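Local coordinates for flavin-nucleotide-binding protein (Mycobacterium smegmatis, PDB 4YBN) that binds FAD and heme on a split beta-barrel and is probably an oxidoreductase related to pyridoxamine 5'-phosphate oxidases, at residues L25-L28 with L29-P33; A92-S95 with F96-S99; D200-A203 with G204-L207. All blocks are in the same frame, centred on the assembly; numbering follows the deposited sequence. Where two conformers were deposited one is given.

Overall arrangement
The three contacts follow one another along the chain without nesting or crossing, and each closes a turn within a single unbroken run of residues. Contact 1 ends helix 22-29 and leads into strand 34-41, its centre about 6 Å from the centre of the chain. Contact 2 closes the loop between strands 78-91 and 99-108, against the heme; its centre lies about 28 Å from that of contact 1. Contact 3 turns the exposed loop between strand 196-197 and helix 209-212, its centre about 50 Å from that of contact 2. Across the dimer the distant pair meet: Arg93 of one subunit forms a salt bridge with Asp200 of the other.

Contact 1 of 3, residues L25-L28 with L29-P33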
ATOM      1  N   LEU A  25     -16.565   1.854   0.652  1.00 25.14           N
ATOM      2  CA  LEU A  25     -15.727   1.062  -0.216  1.00 24.02           C
ATOM      3  C   LEU A  25     -15.345   1.736  -1.516  1.00 22.86           C
ATOM      4  O   LEU A  25     -14.155   1.820  -1.848  1.00 22.96           O
ATOM      5  CB  LEU A  25     -16.321  -0.293  -0.462  1.00 25.28           C
ATOM      6  CG  LEU A  25     -15.497  -1.129  -1.443  1.00 24.84           C
ATOM      7  CD1 LEU A  25     -14.233  -1.652  -0.782  1.00 26.31           C
ATOM      8  CD2 LEU A  25     -16.327  -2.242  -2.016  1.00 26.92           C
ATOM      9  N   ASP A  26     -16.319   2.276  -2.232  1.00 24.72           N
ATOM     10  CA  ASP A  26     -16.036   2.990  -3.451  1.00 24.89           C
ATOM     11  C   ASP A  26     -15.162   4.192  -3.249  1.00 26.52           C
ATOM     12  O   ASP A  26     -14.291   4.500  -4.078  1.00 24.50           O
ATOM     13  CB  ASP A  26     -17.373   3.424  -4.159  1.00 28.96           C
ATOM     14  CG  ASP A  26     -18.131   2.248  -4.696  1.00 30.07           C
ATOM     15  OD1 ASP A  26     -17.556   1.164  -4.737  1.00 29.87           O
ATOM     16  OD2 ASP A  26     -19.317   2.393  -5.096  1.00 39.49           O
ATOM     17  N   ASP A  27     -15.385   4.908  -2.177  1.00 25.45           N
ATOM     18  CA  ASP A  27     -14.571   6.036  -1.873  1.00 26.77           C
ATOM     19  C   ASP A  27     -13.088   5.638  -1.701  1.00 25.57           C
ATOM     20  O   ASP A  27     -12.195   6.255  -2.276  1.00 23.07           O
ATOM     21  CB  ASP A  27     -15.069   6.734  -0.599  1.00 27.35           C
ATOM     22  CG  ASP A  27     -14.314   8.014  -0.341  1.00 34.33           C
ATOM     23  OD1 ASP A  27     -14.472   8.954  -1.152  1.00 36.54           O
ATOM     24  OD2 ASP A  27     -13.532   8.082   0.649  1.00 33.45           O
ATOM     25  N   LEU A  28     -12.845   4.545  -1.005  1.00 23.65           N
ATOM     26  CA  LEU A  28     -11.472   4.068  -0.902  1.00 22.91           C
ATOM     27  C   LEU A  28     -10.937   3.649  -2.211  1.00 20.52           C
ATOM     28  O   LEU A  28      -9.866   4.102  -2.623  1.00 20.90           O
ATOM     29  CB  LEU A  28     -11.407   2.909   0.056  1.00 22.39           C
ATOM     30  CG  LEU A  28     -10.022   2.277   0.231  1.00 22.52           C
ATOM     31  CD1 LEU A  28      -9.045   3.282   0.734  1.00 24.94           C
ATOM     32  CD2 LEU A  28     -10.107   1.097   1.126  1.00 23.95           C
ATOM     33  N   LEU A  29     -11.714   2.864  -2.969  1.00 20.32           N
ATOM     34  CA  LEU A  29     -11.248   2.391  -4.271  1.00 18.46           C
ATOM     35  C   LEU A  29     -11.085   3.497  -5.301  1.00 23.33           C
ATOM     36  O   LEU A  29     -10.311   3.405  -6.249  1.00 22.55           O
ATOM     37  CB  LEU A  29     -12.209   1.331  -4.807  1.00 21.12           C
ATOM     38  CG  LEU A  29     -12.378   0.056  -4.013  1.00 20.80           C
ATOM     39  CD1 LEU A  29     -13.346  -0.886  -4.627  1.00 22.97           C
ATOM     40  CD2 LEU A  29     -11.036  -0.638  -3.769  1.00 21.51           C
ATOM     41  N   ASP A  30     -11.797   4.602  -5.117  1.00 21.55           N
ATOM     42  CA  ASP A  30     -11.622   5.716  -5.972  1.00 24.87           C
ATOM     43  C   ASP A  30     -10.577   6.688  -5.488  1.00 25.51           C
ATOM     44  O   ASP A  30     -10.455   7.762  -6.060  1.00 30.43           O
ATOM     45  CB  ASP A  30     -12.934   6.492  -6.026  1.00 25.88           C
ATOM     46  CG  ASP A  30     -14.018   5.703  -6.766  1.00 30.93           C
ATOM     47  OD1 ASP A  30     -13.642   4.752  -7.500  1.00 30.81           O
ATOM     48  OD2 ASP A  30     -15.208   6.032  -6.578  1.00 28.23           O
ATOM     49  N   THR A  31      -9.869   6.361  -4.424  1.00 24.96           N
ATOM     50  CA  THR A  31      -8.837   7.200  -3.899  1.00 26.70           C
ATOM     51  C   THR A  31      -7.454   6.604  -4.197  1.00 26.58           C
ATOM     52  O   THR A  31      -6.584   7.312  -4.666  1.00 26.51           O
ATOM     53  CB  THR A  31      -9.017   7.356  -2.374  1.00 30.31           C
ATOM     54  OG1 THR A  31     -10.283   7.924  -2.112  1.00 31.47           O
ATOM     55  CG2 THR A  31      -7.931   8.293  -1.785  1.00 33.98           C
ATOM     56  N   ILE A  32      -7.247   5.342  -3.878  1.00 23.93           N
ATOM     57  CA  ILE A  32      -5.918   4.713  -3.953  1.00 23.77           C
ATOM     58  C   ILE A  32      -5.815   4.002  -5.258  1.00 23.63           C
ATOM     59  O   ILE A  32      -6.672   3.195  -5.522  1.00 25.20           O
ATOM     60  CB  ILE A  32      -5.774   3.667  -2.803  1.00 23.10           C
ATOM     61  CG1 ILE A  32      -6.002   4.347  -1.433  1.00 26.46           C
ATOM     62  CG2 ILE A  32      -4.400   3.001  -2.832  1.00 24.23           C
ATOM     63  CD1 ILE A  32      -4.956   5.389  -1.112  1.00 28.99           C
ATOM     64  N   PRO A  33      -4.775   4.245  -6.069  1.00 24.21           N
ATOM     65  CA  PRO A  33      -4.635   3.568  -7.350  1.00 25.87           C
ATOM     66  C   PRO A  33      -3.850   2.247  -7.341  1.00 25.15           C
ATOM     67  O   PRO A  33      -3.772   1.588  -8.359  1.00 24.16           O
ATOM     68  CB  PRO A  33      -3.892   4.596  -8.174  1.00 26.62           C
ATOM     69  CG  PRO A  33      -3.018   5.236  -7.218  1.00 27.74           C
ATOM     70  CD  PRO A  33      -3.748   5.293  -5.914  1.00 27.45           C
TER
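Leu25 and Leu29 meet one helical turn apart, CG of Leu25 lying 3.9 Å from CD1 of Leu29, with the two side chains crossing obliquely. Leu28 repeats the step further on, its CD1 resting 3.9 Å from CG1 of Ile32. The backbone adds the closing bonds of helix 22-29. Leu29 N donates to Leu25 O at 2.9 Å, and Asp30 N to Asp26 O at 2.7 Å. Two donors then share one carbonyl: Leu28 O accepts from Ile32 N at 3.2 Å and from Thr31 N at 2.9 Å. Thr31 also turns its hydroxyl back, OG1 lying beside its own backbone N (chi1 -59°), and donates to Asp27 O at 2.5 Å. The Asp30 carboxylate sits near Asp26 O without bonding to it; OD2 of Asp30 is 3.1 Å from Asp26 O, and both are acceptors. A salt bridge from OD2 to Arg54 holds that carboxylate, while Asp26 pairs with Arg22. Further out, Leu28 packs on Ala85 and Ala105 of the sheet, and Leu29 on Val83. Asp30 is the first residue to leave helical angles, yet the carbonyls of Asp27 and Leu28 find donors in Thr31 and Ile32 of the loop that follows, and the arginine pairings probably offset the negative charge that the aspartates bring to this C-terminal end.

Contact 2 of 3, residues A92-S95 with F96-S99; sequences ARSS and FESS. With HEM (protoporphyrin IX containing Fe), chain G.
Ser98 OG stands beside its own backbone N (chi1 -71°), which carries it between Ala92 and Ser94; chi1 of 60° in Ser94 sets OG between its own N and carbonyl carbon, facing the amide of Glu97. Three hydrogen bonds converge on the Ser98 hydroxyl. Ser98 OG accepts from Ala92 N at 3.1 Å and donates to Ser94 O at 3.0 Å, and it accepts a third bond from a water that also donates to Ala92 O. Ser94 OG in turn receives Glu97 N at 3.2 Å. Together they brace a type I beta turn from Ser95 to Ser98, closed by Ser98 N donating to Ser95 O at 3.1 Å. Apolar contact is slight: CB of Ala92 lies 3.7 Å from CB of Glu97.

The turn presents its backbone to the heme. The oxygen of a second water lies 2.3 Å from the heme FE. Phe96 O and Ser98 O both accept from this water, which would orient it on the iron; the iron's other ligand is probably His62 of the second subunit, a residue known to bind heme iron in this protein. Phe96 brings its CD1 to 3.5 Å from the methine carbon CHD, while the vinyl carbon CAC meets the ring at its edge and in its plane.

This heme-facing loop joins strands 78-91 and 99-108, which pair antiparallel. Arg93 and Ser94 touch helix 174-178, and the second subunit lies against the loop as well, with Arg134 of that chain hydrogen-bonded through NH2 to Ala92 O.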
ATOM      1  N   ALA A  92       0.069   7.134  21.168  1.00 27.58           N
ATOM      2  CA  ALA A  92      -0.527   6.993  22.492  1.00 28.84           C
ATOM      3  C   ALA A  92       0.530   7.206  23.573  1.00 29.43           C
ATOM      4  O   ALA A  92       1.730   7.368  23.303  1.00 25.15           O
ATOM      5  CB  ALA A  92      -1.209   5.639  22.626  1.00 28.46           C
ATOM      6  N   ARG A  93       0.049   7.327  24.808  1.00 33.46           N
ATOM      7  CA  ARG A  93       0.915   7.471  25.989  1.00 32.56           C
ATOM      8  C   ARG A  93       1.629   6.182  26.376  1.00 33.52           C
ATOM      9  O   ARG A  93       2.526   6.215  27.206  1.00 35.16           O
ATOM     10  CB  ARG A  93       0.097   7.934  27.176  1.00 33.25           C
ATOM     11  CG  ARG A  93      -0.349   9.364  27.071  1.00 37.21           C
ATOM     12  CD  ARG A  93      -1.337   9.599  28.194  1.00 40.99           C
ATOM     13  NE  ARG A  93      -1.882  10.934  28.152  1.00 42.97           N
ATOM     14  CZ  ARG A  93      -3.040  11.249  27.598  1.00 44.08           C
ATOM     15  NH1 ARG A  93      -3.802  10.320  26.988  1.00 40.84           N
ATOM     16  NH2 ARG A  93      -3.423  12.520  27.639  1.00 54.20           N
ATOM     17  N   SER A  94       1.221   5.056  25.785  1.00 34.68           N
ATOM     18  CA  SER A  94       1.960   3.781  25.820  1.00 29.61           C
ATOM     19  C   SER A  94       2.263   3.251  24.414  1.00 31.05           C
ATOM     20  O   SER A  94       1.521   3.532  23.473  1.00 30.64           O
ATOM     21  CB  SER A  94       1.115   2.727  26.478  1.00 29.67           C
ATOM     22  OG  SER A  94      -0.065   2.566  25.763  1.00 36.59           O
ATOM     23  N   SER A  95       3.243   2.374  24.276  1.00 33.07           N
ATOM     24  CA  SER A  95       3.445   1.720  22.935  1.00 31.42           C
ATOM     25  C   SER A  95       2.337   0.738  22.634  1.00 32.83           C
ATOM     26  O   SER A  95       1.914   0.550  21.470  1.00 30.96           O
ATOM     27  CB  SER A  95       4.775   1.047  22.868  1.00 32.73           C
ATOM     28  OG  SER A  95       4.888   0.205  23.964  1.00 40.29           O
ATOM     29  N   PHE A  96       1.799   0.128  23.688  1.00 30.10           N
ATOM     30  CA  PHE A  96       0.767  -0.842  23.497  1.00 27.71           C
ATOM     31  C   PHE A  96      -0.470  -0.267  22.816  1.00 27.29           C
ATOM     32  O   PHE A  96      -1.125  -0.978  22.058  1.00 29.13           O
ATOM     33  CB  PHE A  96       0.453  -1.539  24.815  1.00 31.63           C
ATOM     34  CG  PHE A  96      -0.707  -2.475  24.749  1.00 31.84           C
ATOM     35  CD1 PHE A  96      -0.538  -3.758  24.288  1.00 30.73           C
ATOM     36  CD2 PHE A  96      -1.965  -2.060  25.157  1.00 35.25           C
ATOM     37  CE1 PHE A  96      -1.602  -4.626  24.224  1.00 33.35           C
ATOM     38  CE2 PHE A  96      -3.032  -2.940  25.148  1.00 36.70           C
ATOM     39  CZ  PHE A  96      -2.847  -4.228  24.666  1.00 34.42           C
ATOM     40  N   GLU A  97      -0.838   0.970  23.106  1.00 29.27           N
ATOM     41  CA  GLU A  97      -2.028   1.560  22.507  1.00 32.17           C
ATOM     42  C   GLU A  97      -1.683   2.412  21.284  1.00 29.19           C
ATOM     43  O   GLU A  97      -2.558   3.091  20.783  1.00 29.12           O
ATOM     44  CB  GLU A  97      -2.842   2.424  23.501  1.00 32.82           C
ATOM     45  CG  GLU A  97      -3.455   1.692  24.669  1.00 33.97           C
ATOM     46  CD  GLU A  97      -4.509   0.722  24.261  1.00 40.08           C
ATOM     47  OE1 GLU A  97      -5.101   0.859  23.159  1.00 42.20           O
ATOM     48  OE2 GLU A  97      -4.777  -0.155  25.086  1.00 51.71           O
ATOM     49  N   SER A  98      -0.443   2.406  20.809  1.00 26.33           N
ATOM     50  CA  SER A  98      -0.107   3.213  19.674  1.00 27.96           C
ATOM     51  C   SER A  98      -0.524   2.433  18.441  1.00 32.44           C
ATOM     52  O   SER A  98      -0.649   1.230  18.504  1.00 29.50           O
ATOM     53  CB  SER A  98       1.368   3.554  19.633  1.00 29.20           C
ATOM     54  OG  SER A  98       1.645   4.485  20.674  1.00 29.10           O
ATOM     55  N   SER A  99      -0.790   3.131  17.343  0.63 29.78           N
ATOM     56  CA  SER A  99      -1.481   2.498  16.217  0.63 30.03           C
ATOM     57  C   SER A  99      -1.228   3.247  14.925  0.63 30.86           C
ATOM     58  O   SER A  99      -0.275   4.019  14.857  0.63 23.84           O
ATOM     59  CB  SER A  99      -2.973   2.410  16.497  0.63 30.02           C
ATOM     60  OG  SER A  99      -3.549   1.367  15.743  0.63 28.42           O
TER
HETATM   61  CHA HEM G 301      -2.757  -4.027  17.295  0.68 32.24           C
HETATM   62  CHB HEM G 301       0.095  -0.499  15.672  0.68 30.25           C
HETATM   63  CHC HEM G 301       2.957  -0.993  19.529  0.68 27.29           C
HETATM   64  CHD HEM G 301       0.321  -4.751  21.017  0.68 33.71           C
HETATM   65  C1A HEM G 301      -2.247  -3.018  16.533  0.68 29.88           C
HETATM   66  C2A HEM G 301      -2.812  -2.528  15.330  0.68 32.33           C
HETATM   67  C3A HEM G 301      -1.965  -1.542  14.860  0.68 31.35           C
HETATM   68  C4A HEM G 301      -0.919  -1.420  15.801  0.68 29.97           C
HETATM   69  CMA HEM G 301      -2.050  -0.704  13.598  0.68 28.33           C
HETATM   70  CAA HEM G 301      -4.061  -3.062  14.648  0.68 31.44           C
HETATM   71  CBA HEM G 301      -5.384  -2.545  15.234  0.68 32.37           C
HETATM   72  CGA HEM G 301      -6.546  -2.870  14.316  0.68 32.53           C
HETATM   73  O1A HEM G 301      -7.178  -1.920  13.796  0.68 29.29           O
HETATM   74  O2A HEM G 301      -6.863  -4.059  14.052  0.68 32.24           O
HETATM   75  C1B HEM G 301       1.120  -0.289  16.606  0.68 29.75           C
HETATM   76  C2B HEM G 301       2.066   0.779  16.501  0.68 30.12           C
HETATM   77  C3B HEM G 301       2.890   0.664  17.561  0.68 30.96           C
HETATM   78  C4B HEM G 301       2.418  -0.513  18.358  0.68 30.10           C
HETATM   79  CMB HEM G 301       2.170   1.877  15.443  0.68 31.41           C
HETATM   80  CAB HEM G 301       3.922   1.678  17.750  0.68 33.83           C
HETATM   81  CBB HEM G 301       4.568   1.832  18.866  0.68 39.35           C
HETATM   82  C1C HEM G 301       2.513  -2.091  20.290  0.68 29.52           C
HETATM   83  C2C HEM G 301       3.220  -2.692  21.373  0.68 25.89           C
HETATM   84  C3C HEM G 301       2.462  -3.784  21.820  0.68 28.97           C
HETATM   85  C4C HEM G 301       1.298  -3.823  20.979  0.68 30.59           C
HETATM   86  CMC HEM G 301       4.504  -2.191  21.927  0.68 25.51           C
HETATM   87  CAC HEM G 301       2.694  -4.655  22.991  0.68 33.19           C
HETATM   88  CBC HEM G 301       3.499  -4.307  24.012  0.68 32.53           C
HETATM   89  C1D HEM G 301      -0.713  -4.810  20.100  0.68 31.88           C
HETATM   90  C2D HEM G 301      -1.809  -5.737  20.296  0.68 33.38           C
HETATM   91  C3D HEM G 301      -2.666  -5.533  19.274  0.68 33.80           C
HETATM   92  C4D HEM G 301      -2.089  -4.466  18.456  0.68 33.10           C
HETATM   93  CMD HEM G 301      -1.954  -6.745  21.395  0.68 34.78           C
HETATM   94  CAD HEM G 301      -3.971  -6.255  18.988  0.68 33.01           C
HETATM   95  CBD HEM G 301      -5.197  -5.335  19.093  0.68 34.43           C
HETATM   96  CGD HEM G 301      -6.452  -6.154  19.340  0.68 41.03           C
HETATM   97  O1D HEM G 301      -7.047  -6.105  20.451  0.68 36.82           O
HETATM   98  O2D HEM G 301      -6.914  -6.901  18.435  0.68 40.97           O
HETATM   99  NA  HEM G 301      -1.082  -2.344  16.791  0.68 30.22           N
HETATM  100  NB  HEM G 301       1.347  -1.006  17.710  0.68 30.40           N
HETATM  101  NC  HEM G 301       1.413  -2.851  20.030  0.68 27.71           N
HETATM  102  ND  HEM G 301      -0.921  -4.057  19.000  0.68 33.81           N
HETATM  103 FE   HEM G 301       0.191  -2.660  18.344  0.68 30.95          FE
HETATM  104  O   HOH W   1       3.301   6.620  21.396  1.00 33.36           O
HETATM  105  O   HOH W   2      -1.305  -1.145  19.300  1.00 38.01           O

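Contact 3 of 3, residues D200-A203 with G204-L207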
ATOM      1  N   ASP A 200      12.227  15.067 -23.891  1.00 34.60           N
ATOM      2  CA  ASP A 200      11.988  15.106 -25.313  1.00 34.72           C
ATOM      3  C   ASP A 200      10.740  15.876 -25.707  1.00 32.00           C
ATOM      4  O   ASP A 200      10.301  15.763 -26.825  1.00 35.81           O
ATOM      5  CB  ASP A 200      12.025  13.692 -25.918  1.00 37.19           C
ATOM      6  CG  ASP A 200      10.867  12.818 -25.483  1.00 38.85           C
ATOM      7  OD1 ASP A 200       9.958  13.299 -24.766  1.00 41.46           O
ATOM      8  OD2 ASP A 200      10.846  11.659 -25.903  1.00 41.92           O
ATOM      9  N   VAL A 201      10.189  16.703 -24.806  1.00 33.92           N
ATOM     10  CA  VAL A 201       8.969  17.495 -25.076  1.00 27.97           C
ATOM     11  C   VAL A 201       9.470  18.870 -25.503  1.00 35.45           C
ATOM     12  O   VAL A 201      10.414  19.367 -24.924  1.00 39.94           O
ATOM     13  CB  VAL A 201       8.101  17.647 -23.807  1.00 27.46           C
ATOM     14  CG1 VAL A 201       7.018  18.683 -23.971  1.00 24.57           C
ATOM     15  CG2 VAL A 201       7.489  16.329 -23.404  1.00 26.14           C
ATOM     16  N   ALA A 202       8.816  19.474 -26.494  1.00 35.78           N
ATOM     17  CA  ALA A 202       9.273  20.751 -27.088  1.00 40.32           C
ATOM     18  C   ALA A 202       9.166  21.819 -26.025  1.00 43.34           C
ATOM     19  O   ALA A 202       8.208  21.817 -25.206  1.00 39.02           O
ATOM     20  CB  ALA A 202       8.412  21.122 -28.280  1.00 36.84           C
ATOM     21  N   ALA A 203      10.133  22.730 -26.031  1.00 41.35           N
ATOM     22  CA  ALA A 203      10.253  23.707 -24.943  1.00 43.35           C
ATOM     23  C   ALA A 203       8.934  24.507 -24.979  1.00 38.86           C
ATOM     24  O   ALA A 203       8.359  24.697 -26.065  1.00 36.97           O
ATOM     25  CB  ALA A 203      11.501  24.590 -25.150  1.00 44.92           C
ATOM     26  N   GLY A 204       8.430  24.916 -23.803  1.00 40.44           N
ATOM     27  CA  GLY A 204       7.172  25.713 -23.693  1.00 38.31           C
ATOM     28  C   GLY A 204       5.817  25.018 -23.986  1.00 38.59           C
ATOM     29  O   GLY A 204       4.760  25.678 -24.063  1.00 30.65           O
ATOM     30  N   THR A 205       5.818  23.677 -24.146  1.00 33.64           N
ATOM     31  CA  THR A 205       4.586  22.939 -24.446  1.00 29.46           C
ATOM     32  C   THR A 205       3.746  23.028 -23.196  1.00 24.78           C
ATOM     33  O   THR A 205       4.297  22.804 -22.140  1.00 24.10           O
ATOM     34  CB  THR A 205       4.911  21.423 -24.698  1.00 28.85           C
ATOM     35  OG1 THR A 205       5.676  21.290 -25.930  1.00 29.82           O
ATOM     36  CG2 THR A 205       3.579  20.607 -24.810  1.00 27.24           C
ATOM     37  N   PRO A 206       2.435  23.312 -23.285  1.00 26.83           N
ATOM     38  CA  PRO A 206       1.645  23.413 -22.059  1.00 28.60           C
ATOM     39  C   PRO A 206       1.279  22.120 -21.393  1.00 27.78           C
ATOM     40  O   PRO A 206       1.341  21.051 -22.032  1.00 24.57           O
ATOM     41  CB  PRO A 206       0.354  24.085 -22.526  1.00 28.91           C
ATOM     42  CG  PRO A 206       0.288  23.716 -23.929  1.00 34.67           C
ATOM     43  CD  PRO A 206       1.666  23.767 -24.438  1.00 31.60           C
ATOM     44  N   LEU A 207       0.824  22.227 -20.158  1.00 24.44           N
ATOM     45  CA  LEU A 207       0.287  21.046 -19.479  1.00 26.71           C
ATOM     46  C   LEU A 207      -1.083  20.802 -20.019  1.00 28.61           C
ATOM     47  O   LEU A 207      -1.836  21.722 -20.109  1.00 27.53           O
ATOM     48  CB  LEU A 207       0.128  21.261 -18.023  1.00 28.37           C
ATOM     49  CG  LEU A 207       1.299  21.340 -17.106  1.00 29.10           C
ATOM     50  CD1 LEU A 207       0.759  21.661 -15.728  1.00 29.82           C
ATOM     51  CD2 LEU A 207       2.100  20.044 -17.135  1.00 26.15           C
TER
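Thr205 returns to Ala202 by two hydrogen bonds that share one acceptor. The hydroxyl OG1 of Thr205 donates to Ala202 O at 2.7 Å, and the backbone N of the same threonine reaches that oxygen at 3.2 Å. Both donors approach from the same face of the carbonyl plane, so a single oxygen is gripped twice by one residue. Chi1 of -68° sets OG1 beside the threonine's own N, within reach of Ala202 O, leaving CG2 anti to that N.

The amide bond closes a type II beta turn running from Ala202 to Thr205, with Ala203 and Gly204 at its two central positions. Gly204 has a positive phi of 71°, the backbone setting that this turn type calls for at its third position and one that glycine accepts easily.

Van der Waals contacts are few. Val201 lays CG1 against the threonine, 3.5 Å from both CB and OG1 of Thr205, and the two side chains cross at about a right angle. Ala202 CB lies 3.6 Å from Thr205 OG1.

Ionic and packing contacts with the second subunit flank the turn in the loop between strand 196-197 and helix 209-212. Asp200 forms a salt bridge with Arg93 of the second subunit, on which Val201 also packs, while Thr205 and Leu207 touch Trp182 of that same chain.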